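Putative metal-dependent phosphoesterase (Bifidobacterium adolescentis, PDB 3O0F) hydrolyses phosphate esters with the help of iron and zinc ions held in a PHP domain, and binds AMP. Local coordinates at residues K193-P207 with G226-P238. Sequence-based numbering, arbitrary orientation.
Sequences KGAGGVVVAAHAGDP and GLDGLEVWHRGNP. With FE (Fe (III) ion), chain D.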
ATOM      1  N   LYS A 193      -7.176  -5.189  13.915  1.00 10.13           N
ATOM      2  CA  LYS A 193      -7.479  -4.937  15.311  1.00 14.25           C
ATOM      3  C   LYS A 193      -7.151  -6.162  16.171  1.00 13.33           C
ATOM      4  O   LYS A 193      -6.621  -6.021  17.270  1.00 13.29           O
ATOM      5  CB  LYS A 193      -8.959  -4.557  15.496  1.00 13.07           C
ATOM      6  CG  LYS A 193      -9.412  -3.290  14.823  1.00 13.33           C
ATOM      7  CD  LYS A 193      -8.407  -2.120  14.772  1.00 19.15           C
ATOM      8  CE  LYS A 193      -8.353  -1.415  16.075  1.00 22.33           C
ATOM      9  NZ  LYS A 193      -7.308  -0.309  16.199  1.00 27.04           N
ATOM     10  N   GLY A 194      -7.426  -7.354  15.666  1.00 13.58           N
ATOM     11  CA  GLY A 194      -7.039  -8.570  16.392  1.00 13.54           C
ATOM     12  C   GLY A 194      -5.560  -8.632  16.712  1.00  9.46           C
ATOM     13  O   GLY A 194      -5.157  -9.085  17.805  1.00 11.90           O
ATOM     14  N   ALA A 195      -4.750  -8.199  15.746  1.00 10.74           N
ATOM     15  CA  ALA A 195      -3.284  -8.274  15.819  1.00 10.92           C
ATOM     16  C   ALA A 195      -2.743  -7.033  16.558  1.00 13.66           C
ATOM     17  O   ALA A 195      -1.547  -6.857  16.676  1.00 13.06           O
ATOM     18  CB  ALA A 195      -2.672  -8.389  14.411  1.00 10.54           C
ATOM     19  N   GLY A 196      -3.647  -6.210  17.088  1.00 11.75           N
ATOM     20  CA  GLY A 196      -3.271  -5.081  17.934  1.00 15.92           C
ATOM     21  C   GLY A 196      -2.904  -3.831  17.168  1.00 10.65           C
ATOM     22  O   GLY A 196      -2.333  -2.890  17.750  1.00 17.27           O
ATOM     23  N   GLY A 197      -3.229  -3.808  15.873  1.00 12.22           N
ATOM     24  CA  GLY A 197      -2.789  -2.724  15.002  1.00  9.07           C
ATOM     25  C   GLY A 197      -3.766  -1.575  14.809  1.00  9.56           C
ATOM     26  O   GLY A 197      -4.869  -1.535  15.362  1.00 12.36           O
ATOM     27  N   VAL A 198      -3.375  -0.683  13.909  1.00  9.98           N
ATOM     28  CA  VAL A 198      -4.100   0.523  13.585  1.00 10.92           C
ATOM     29  C   VAL A 198      -4.379   0.414  12.104  1.00  7.59           C
ATOM     30  O   VAL A 198      -3.484   0.161  11.284  1.00 11.11           O
ATOM     31  CB  VAL A 198      -3.265   1.792  13.934  1.00 12.23           C
ATOM     32  CG1 VAL A 198      -3.984   3.131  13.526  1.00 10.45           C
ATOM     33  CG2 VAL A 198      -2.921   1.766  15.415  1.00 12.08           C
ATOM     34  N   VAL A 199      -5.628   0.647  11.748  1.00  7.81           N
ATOM     35  CA  VAL A 199      -6.072   0.461  10.369  1.00  9.57           C
ATOM     36  C   VAL A 199      -6.652   1.752   9.772  1.00 11.34           C
ATOM     37  O   VAL A 199      -7.493   2.441  10.372  1.00 12.00           O
ATOM     38  CB  VAL A 199      -7.044  -0.790  10.227  1.00 11.97           C
ATOM     39  CG1 VAL A 199      -8.259  -0.636  11.080  1.00 17.14           C
ATOM     40  CG2 VAL A 199      -7.409  -0.996   8.759  1.00 15.05           C
ATOM     41  N   VAL A 200      -6.204   2.073   8.565  1.00 11.95           N
ATOM     42  CA  VAL A 200      -6.550   3.346   7.886  1.00 12.73           C
ATOM     43  C   VAL A 200      -7.002   3.007   6.452  1.00 14.07           C
ATOM     44  O   VAL A 200      -6.348   2.224   5.809  1.00 15.55           O
ATOM     45  CB  VAL A 200      -5.299   4.276   7.869  1.00 13.02           C
ATOM     46  CG1 VAL A 200      -5.516   5.531   6.961  1.00 14.96           C
ATOM     47  CG2 VAL A 200      -4.853   4.644   9.314  1.00 10.28           C
ATOM     48  N   ALA A 201      -8.110   3.578   5.967  1.00 11.66           N
ATOM     49  CA  ALA A 201      -8.537   3.387   4.576  1.00 13.01           C
ATOM     50  C   ALA A 201      -7.624   4.271   3.667  1.00 14.24           C
ATOM     51  O   ALA A 201      -7.515   5.475   3.870  1.00 14.60           O
ATOM     52  CB  ALA A 201     -10.055   3.767   4.409  1.00 14.80           C
ATOM     53  N   ALA A 202      -6.928   3.628   2.728  1.00 12.00           N
ATOM     54  CA  ALA A 202      -5.976   4.290   1.805  1.00 14.19           C
ATOM     55  C   ALA A 202      -6.706   4.946   0.602  1.00 17.19           C
ATOM     56  O   ALA A 202      -7.685   4.404   0.111  1.00 16.18           O
ATOM     57  CB  ALA A 202      -4.943   3.280   1.279  1.00 11.90           C
ATOM     58  N   HIS A 203      -6.234   6.128   0.208  1.00 19.23           N
ATOM     59  CA  HIS A 203      -6.719   6.951  -0.942  1.00 17.83           C
ATOM     60  C   HIS A 203      -8.210   6.688  -1.280  1.00 19.65           C
ATOM     61  O   HIS A 203      -8.551   6.255  -2.390  1.00 19.57           O
ATOM     62  CB  HIS A 203      -5.796   6.707  -2.169  1.00 18.86           C
ATOM     63  CG  HIS A 203      -5.477   5.257  -2.413  1.00 19.91           C
ATOM     64  ND1 HIS A 203      -6.430   4.345  -2.837  1.00 26.59           N
ATOM     65  CD2 HIS A 203      -4.321   4.556  -2.290  1.00 23.25           C
ATOM     66  CE1 HIS A 203      -5.878   3.145  -2.953  1.00 23.55           C
ATOM     67  NE2 HIS A 203      -4.602   3.245  -2.620  1.00 23.95           N
ATOM     68  N   ALA A 204      -9.103   6.945  -0.328  1.00 20.94           N
ATOM     69  CA  ALA A 204     -10.463   6.431  -0.460  1.00 21.45           C
ATOM     70  C   ALA A 204     -11.302   7.275  -1.412  1.00 21.42           C
ATOM     71  O   ALA A 204     -12.432   6.873  -1.759  1.00 21.22           O
ATOM     72  CB  ALA A 204     -11.159   6.306   0.912  1.00 22.09           C
ATOM     73  N   GLY A 205     -10.774   8.441  -1.803  1.00 19.34           N
ATOM     74  CA  GLY A 205     -11.431   9.301  -2.780  1.00 21.00           C
ATOM     75  C   GLY A 205     -10.906   9.201  -4.198  1.00 22.00           C
ATOM     76  O   GLY A 205     -11.210  10.072  -5.032  1.00 24.25           O
ATOM     77  N   ASP A 206     -10.140   8.148  -4.493  1.00 24.10           N
ATOM     78  CA  ASP A 206      -9.415   8.045  -5.762  1.00 29.38           C
ATOM     79  C   ASP A 206     -10.246   7.282  -6.837  1.00 33.33           C
ATOM     80  O   ASP A 206     -10.502   6.099  -6.691  1.00 29.73           O
ATOM     81  CB  ASP A 206      -8.044   7.386  -5.500  1.00 28.92           C
ATOM     82  CG  ASP A 206      -7.164   7.310  -6.732  1.00 27.25           C
ATOM     83  OD1 ASP A 206      -7.571   7.741  -7.834  1.00 27.06           O
ATOM     84  OD2 ASP A 206      -6.031   6.810  -6.583  1.00 32.54           O
ATOM     85  N   PRO A 207     -10.670   7.984  -7.907  1.00 42.06           N
ATOM     86  CA  PRO A 207     -11.560   7.383  -8.912  1.00 47.11           C
ATOM     87  C   PRO A 207     -10.865   6.491  -9.962  1.00 51.99           C
ATOM     88  O   PRO A 207     -11.516   5.584 -10.492  1.00 53.67           O
ATOM     89  CB  PRO A 207     -12.203   8.595  -9.584  1.00 48.02           C
ATOM     90  CG  PRO A 207     -11.177   9.699  -9.473  1.00 46.42           C
ATOM     91  CD  PRO A 207     -10.310   9.377  -8.256  1.00 45.33           C
ATOM     92  N   GLY A 226     -14.231  -0.999  13.629  1.00 20.94           N
ATOM     93  CA  GLY A 226     -12.963  -0.553  14.263  1.00 22.30           C
ATOM     94  C   GLY A 226     -11.975   0.271  13.409  1.00 19.20           C
ATOM     95  O   GLY A 226     -10.837   0.439  13.800  1.00 17.47           O
ATOM     96  N   LEU A 227     -12.388   0.809  12.256  1.00 18.20           N
ATOM     97  CA  LEU A 227     -11.490   1.642  11.418  1.00 13.15           C
ATOM     98  C   LEU A 227     -10.934   2.806  12.211  1.00 14.84           C
ATOM     99  O   LEU A 227     -11.675   3.557  12.838  1.00 16.04           O
ATOM    100  CB  LEU A 227     -12.195   2.146  10.145  1.00 12.78           C
ATOM    101  CG  LEU A 227     -11.334   2.958   9.172  1.00 12.70           C
ATOM    102  CD1 LEU A 227     -10.335   2.040   8.408  1.00 13.18           C
ATOM    103  CD2 LEU A 227     -12.247   3.714   8.163  1.00 14.95           C
ATOM    104  N   ASP A 228      -9.616   2.978  12.194  1.00 12.03           N
ATOM    105  CA  ASP A 228      -9.013   4.047  12.978  1.00 12.57           C
ATOM    106  C   ASP A 228      -8.933   5.370  12.221  1.00 14.50           C
ATOM    107  O   ASP A 228      -8.921   6.432  12.836  1.00 13.72           O
ATOM    108  CB  ASP A 228      -7.614   3.644  13.410  1.00 13.25           C
ATOM    109  CG  ASP A 228      -7.616   2.485  14.375  1.00 16.06           C
ATOM    110  OD1 ASP A 228      -7.785   2.761  15.572  1.00 25.67           O
ATOM    111  OD2 ASP A 228      -7.408   1.319  13.927  1.00 17.52           O
ATOM    112  N   GLY A 229      -8.776   5.313  10.894  1.00 13.14           N
ATOM    113  CA  GLY A 229      -8.451   6.524  10.133  1.00 13.99           C
ATOM    114  C   GLY A 229      -8.679   6.475   8.633  1.00 12.05           C
ATOM    115  O   GLY A 229      -8.987   5.437   8.065  1.00 13.69           O
ATOM    116  N   LEU A 230      -8.483   7.634   8.027  1.00 13.38           N
ATOM    117  CA  LEU A 230      -8.634   7.900   6.589  1.00 11.60           C
ATOM    118  C   LEU A 230      -7.403   8.640   6.085  1.00 11.39           C
ATOM    119  O   LEU A 230      -6.971   9.612   6.697  1.00 11.59           O
ATOM    120  CB  LEU A 230      -9.838   8.827   6.384  1.00 13.30           C
ATOM    121  CG  LEU A 230     -11.207   8.265   6.807  1.00 15.19           C
ATOM    122  CD1 LEU A 230     -12.314   9.292   6.555  1.00 13.30           C
ATOM    123  CD2 LEU A 230     -11.488   6.961   6.073  1.00 16.26           C
ATOM    124  N   GLU A 231      -6.836   8.152   4.983  1.00 11.47           N
ATOM    125  CA  GLU A 231      -5.757   8.800   4.296  1.00 12.19           C
ATOM    126  C   GLU A 231      -6.371   9.875   3.424  1.00 15.24           C
ATOM    127  O   GLU A 231      -7.087   9.560   2.469  1.00 14.85           O
ATOM    128  CB  GLU A 231      -5.011   7.769   3.432  1.00 10.24           C
ATOM    129  CG  GLU A 231      -3.928   8.374   2.597  1.00 15.21           C
ATOM    130  CD  GLU A 231      -3.120   7.326   1.856  1.00 21.61           C
ATOM    131  OE1 GLU A 231      -3.716   6.574   1.047  1.00 17.44           O
ATOM    132  OE2 GLU A 231      -1.887   7.254   2.076  1.00 16.07           O
ATOM    133  N   VAL A 232      -6.106  11.136   3.775  1.00 13.41           N
ATOM    134  CA  VAL A 232      -6.660  12.261   3.094  1.00 13.36           C
ATOM    135  C   VAL A 232      -5.655  12.917   2.183  1.00 14.18           C
ATOM    136  O   VAL A 232      -5.980  13.273   1.014  1.00 11.85           O
ATOM    137  CB  VAL A 232      -7.247  13.325   4.093  1.00 16.35           C
ATOM    138  CG1 VAL A 232      -7.716  14.565   3.324  1.00 11.58           C
ATOM    139  CG2 VAL A 232      -8.399  12.694   4.909  1.00 17.76           C
ATOM    140  N   TRP A 233      -4.440  13.087   2.690  1.00 13.22           N
ATOM    141  CA  TRP A 233      -3.427  13.829   1.947  1.00 14.83           C
ATOM    142  C   TRP A 233      -2.711  12.849   1.027  1.00 13.10           C
ATOM    143  O   TRP A 233      -1.738  12.194   1.417  1.00 10.36           O
ATOM    144  CB  TRP A 233      -2.473  14.538   2.881  1.00 14.87           C
ATOM    145  CG  TRP A 233      -3.139  15.178   4.083  1.00 12.43           C
ATOM    146  CD1 TRP A 233      -2.885  14.914   5.381  1.00 16.16           C
ATOM    147  CD2 TRP A 233      -4.136  16.199   4.060  1.00 14.57           C
ATOM    148  NE1 TRP A 233      -3.661  15.730   6.190  1.00 17.66           N
ATOM    149  CE2 TRP A 233      -4.447  16.515   5.397  1.00 16.92           C
ATOM    150  CE3 TRP A 233      -4.788  16.896   3.027  1.00 18.88           C
ATOM    151  CZ2 TRP A 233      -5.404  17.490   5.740  1.00 19.29           C
ATOM    152  CZ3 TRP A 233      -5.734  17.866   3.358  1.00 25.34           C
ATOM    153  CH2 TRP A 233      -6.027  18.154   4.710  1.00 23.87           C
ATOM    154  N   HIS A 234      -3.221  12.748  -0.202  1.00 12.08           N
ATOM    155  CA  HIS A 234      -2.755  11.762  -1.175  1.00 11.98           C
ATOM    156  C   HIS A 234      -3.080  12.320  -2.548  1.00 15.17           C
ATOM    157  O   HIS A 234      -4.149  12.881  -2.759  1.00 13.25           O
ATOM    158  CB  HIS A 234      -3.444  10.427  -0.959  1.00 14.15           C
ATOM    159  CG  HIS A 234      -2.939   9.305  -1.834  1.00 16.23           C
ATOM    160  ND1 HIS A 234      -3.311   9.161  -3.149  1.00 18.14           N
ATOM    161  CD2 HIS A 234      -2.145   8.242  -1.553  1.00 27.03           C
ATOM    162  CE1 HIS A 234      -2.728   8.092  -3.662  1.00 19.52           C
ATOM    163  NE2 HIS A 234      -2.030   7.504  -2.709  1.00 21.43           N
ATOM    164  N   ARG A 235      -2.156  12.171  -3.481  1.00 13.14           N
ATOM    165  CA  ARG A 235      -2.335  12.755  -4.821  1.00 13.76           C
ATOM    166  C   ARG A 235      -3.564  12.216  -5.568  1.00 16.78           C
ATOM    167  O   ARG A 235      -4.092  12.925  -6.416  1.00 17.93           O
ATOM    168  CB  ARG A 235      -1.080  12.563  -5.682  1.00 14.74           C
ATOM    169  CG  ARG A 235      -0.790  11.106  -6.134  1.00 13.93           C
ATOM    170  CD  ARG A 235       0.059  11.095  -7.391  1.00 16.60           C
ATOM    171  NE  ARG A 235       1.313  11.848  -7.215  1.00 13.91           N
ATOM    172  CZ  ARG A 235       2.072  12.312  -8.211  1.00 21.26           C
ATOM    173  NH1 ARG A 235       1.757  12.121  -9.482  1.00 22.61           N
ATOM    174  NH2 ARG A 235       3.167  12.955  -7.927  1.00 16.23           N
ATOM    175  N   GLY A 236      -4.033  11.020  -5.231  1.00 17.83           N
ATOM    176  CA  GLY A 236      -5.271  10.450  -5.792  1.00 22.53           C
ATOM    177  C   GLY A 236      -6.618  10.973  -5.260  1.00 24.79           C
ATOM    178  O   GLY A 236      -7.691  10.675  -5.840  1.00 22.90           O
ATOM    179  N   ASN A 237      -6.593  11.731  -4.161  1.00 21.75           N
ATOM    180  CA  ASN A 237      -7.815  12.357  -3.629  1.00 18.71           C
ATOM    181  C   ASN A 237      -7.995  13.806  -4.127  1.00 18.48           C
ATOM    182  O   ASN A 237      -7.323  14.720  -3.642  1.00 17.84           O
ATOM    183  CB  ASN A 237      -7.806  12.362  -2.079  1.00 17.25           C
ATOM    184  CG  ASN A 237      -7.919  10.972  -1.439  1.00 17.65           C
ATOM    185  OD1 ASN A 237      -8.515  10.018  -1.991  1.00 16.64           O
ATOM    186  ND2 ASN A 237      -7.369  10.862  -0.203  1.00 14.98           N
ATOM    187  N   PRO A 238      -8.977  14.056  -5.026  1.00 19.50           N
ATOM    188  CA  PRO A 238      -9.312  15.438  -5.382  1.00 20.31           C
ATOM    189  C   PRO A 238      -9.887  16.281  -4.233  1.00 20.46           C
ATOM    190  O   PRO A 238     -10.323  15.727  -3.224  1.00 17.14           O
ATOM    191  CB  PRO A 238     -10.365  15.309  -6.493  1.00 22.93           C
ATOM    192  CG  PRO A 238     -10.570  13.848  -6.714  1.00 21.47           C
ATOM    193  CD  PRO A 238      -9.908  13.083  -5.625  1.00 20.06           C
TER
HETATM  194 FE    FE D 303      -3.084   1.540  -2.838  1.00 27.28          FE
HETATM  195  O   HOH W   1      -1.672   2.918  -2.469  1.00 24.80           O
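Ala-201 CB packs 3.9 Å from Leu-230 CD2, and Leu-227, whose CG stands anti to the backbone N (chi1 -177°), slides CD1 along the chain to Val-199 O and the N of Ala-201. Across the sheet from this cluster, Val-200 CG1 lies against the backbone N of Glu-231. Between the two layers the strands run parallel: Ala-201 N is hydrogen-bonded to Gly-229 O at 2.9 Å and Glu-231 N to Ala-201 O at 3.0 Å. These are neighbouring strands of a beta-alpha-beta unit crossing over through helix 216-225, and, as in other PHP domains, the metal site sits past their C-terminal ends. There His-203 NE2 binds iron at 2.3 Å, alongside Glu-75 and His-86. Glu-231 is extended, OE1 accepting His-203 N on its anti lone pair at 2.7 Å, while OE2 is hydrogen-bonded to His-18, a ligand of the second iron. His-203 CB makes a CH-pi contact over the His-234 ring face, 3.6 Å from its centroid; His-234 NE2 is hydrogen-bonded to Asp-261, another ligand of that second iron. Farther along, Asn-237 OD1 accepts Gly-205 N. At the other end of the strands, Lys-193 NZ forms a salt bridge to Asp-228 OD2 on its syn lone pair (2.8 Å); Val-199 N meets OD2 on the anti side (2.9 Å), 30° out of the carboxylate plane, and OD1 forms a second salt bridge with Arg-287.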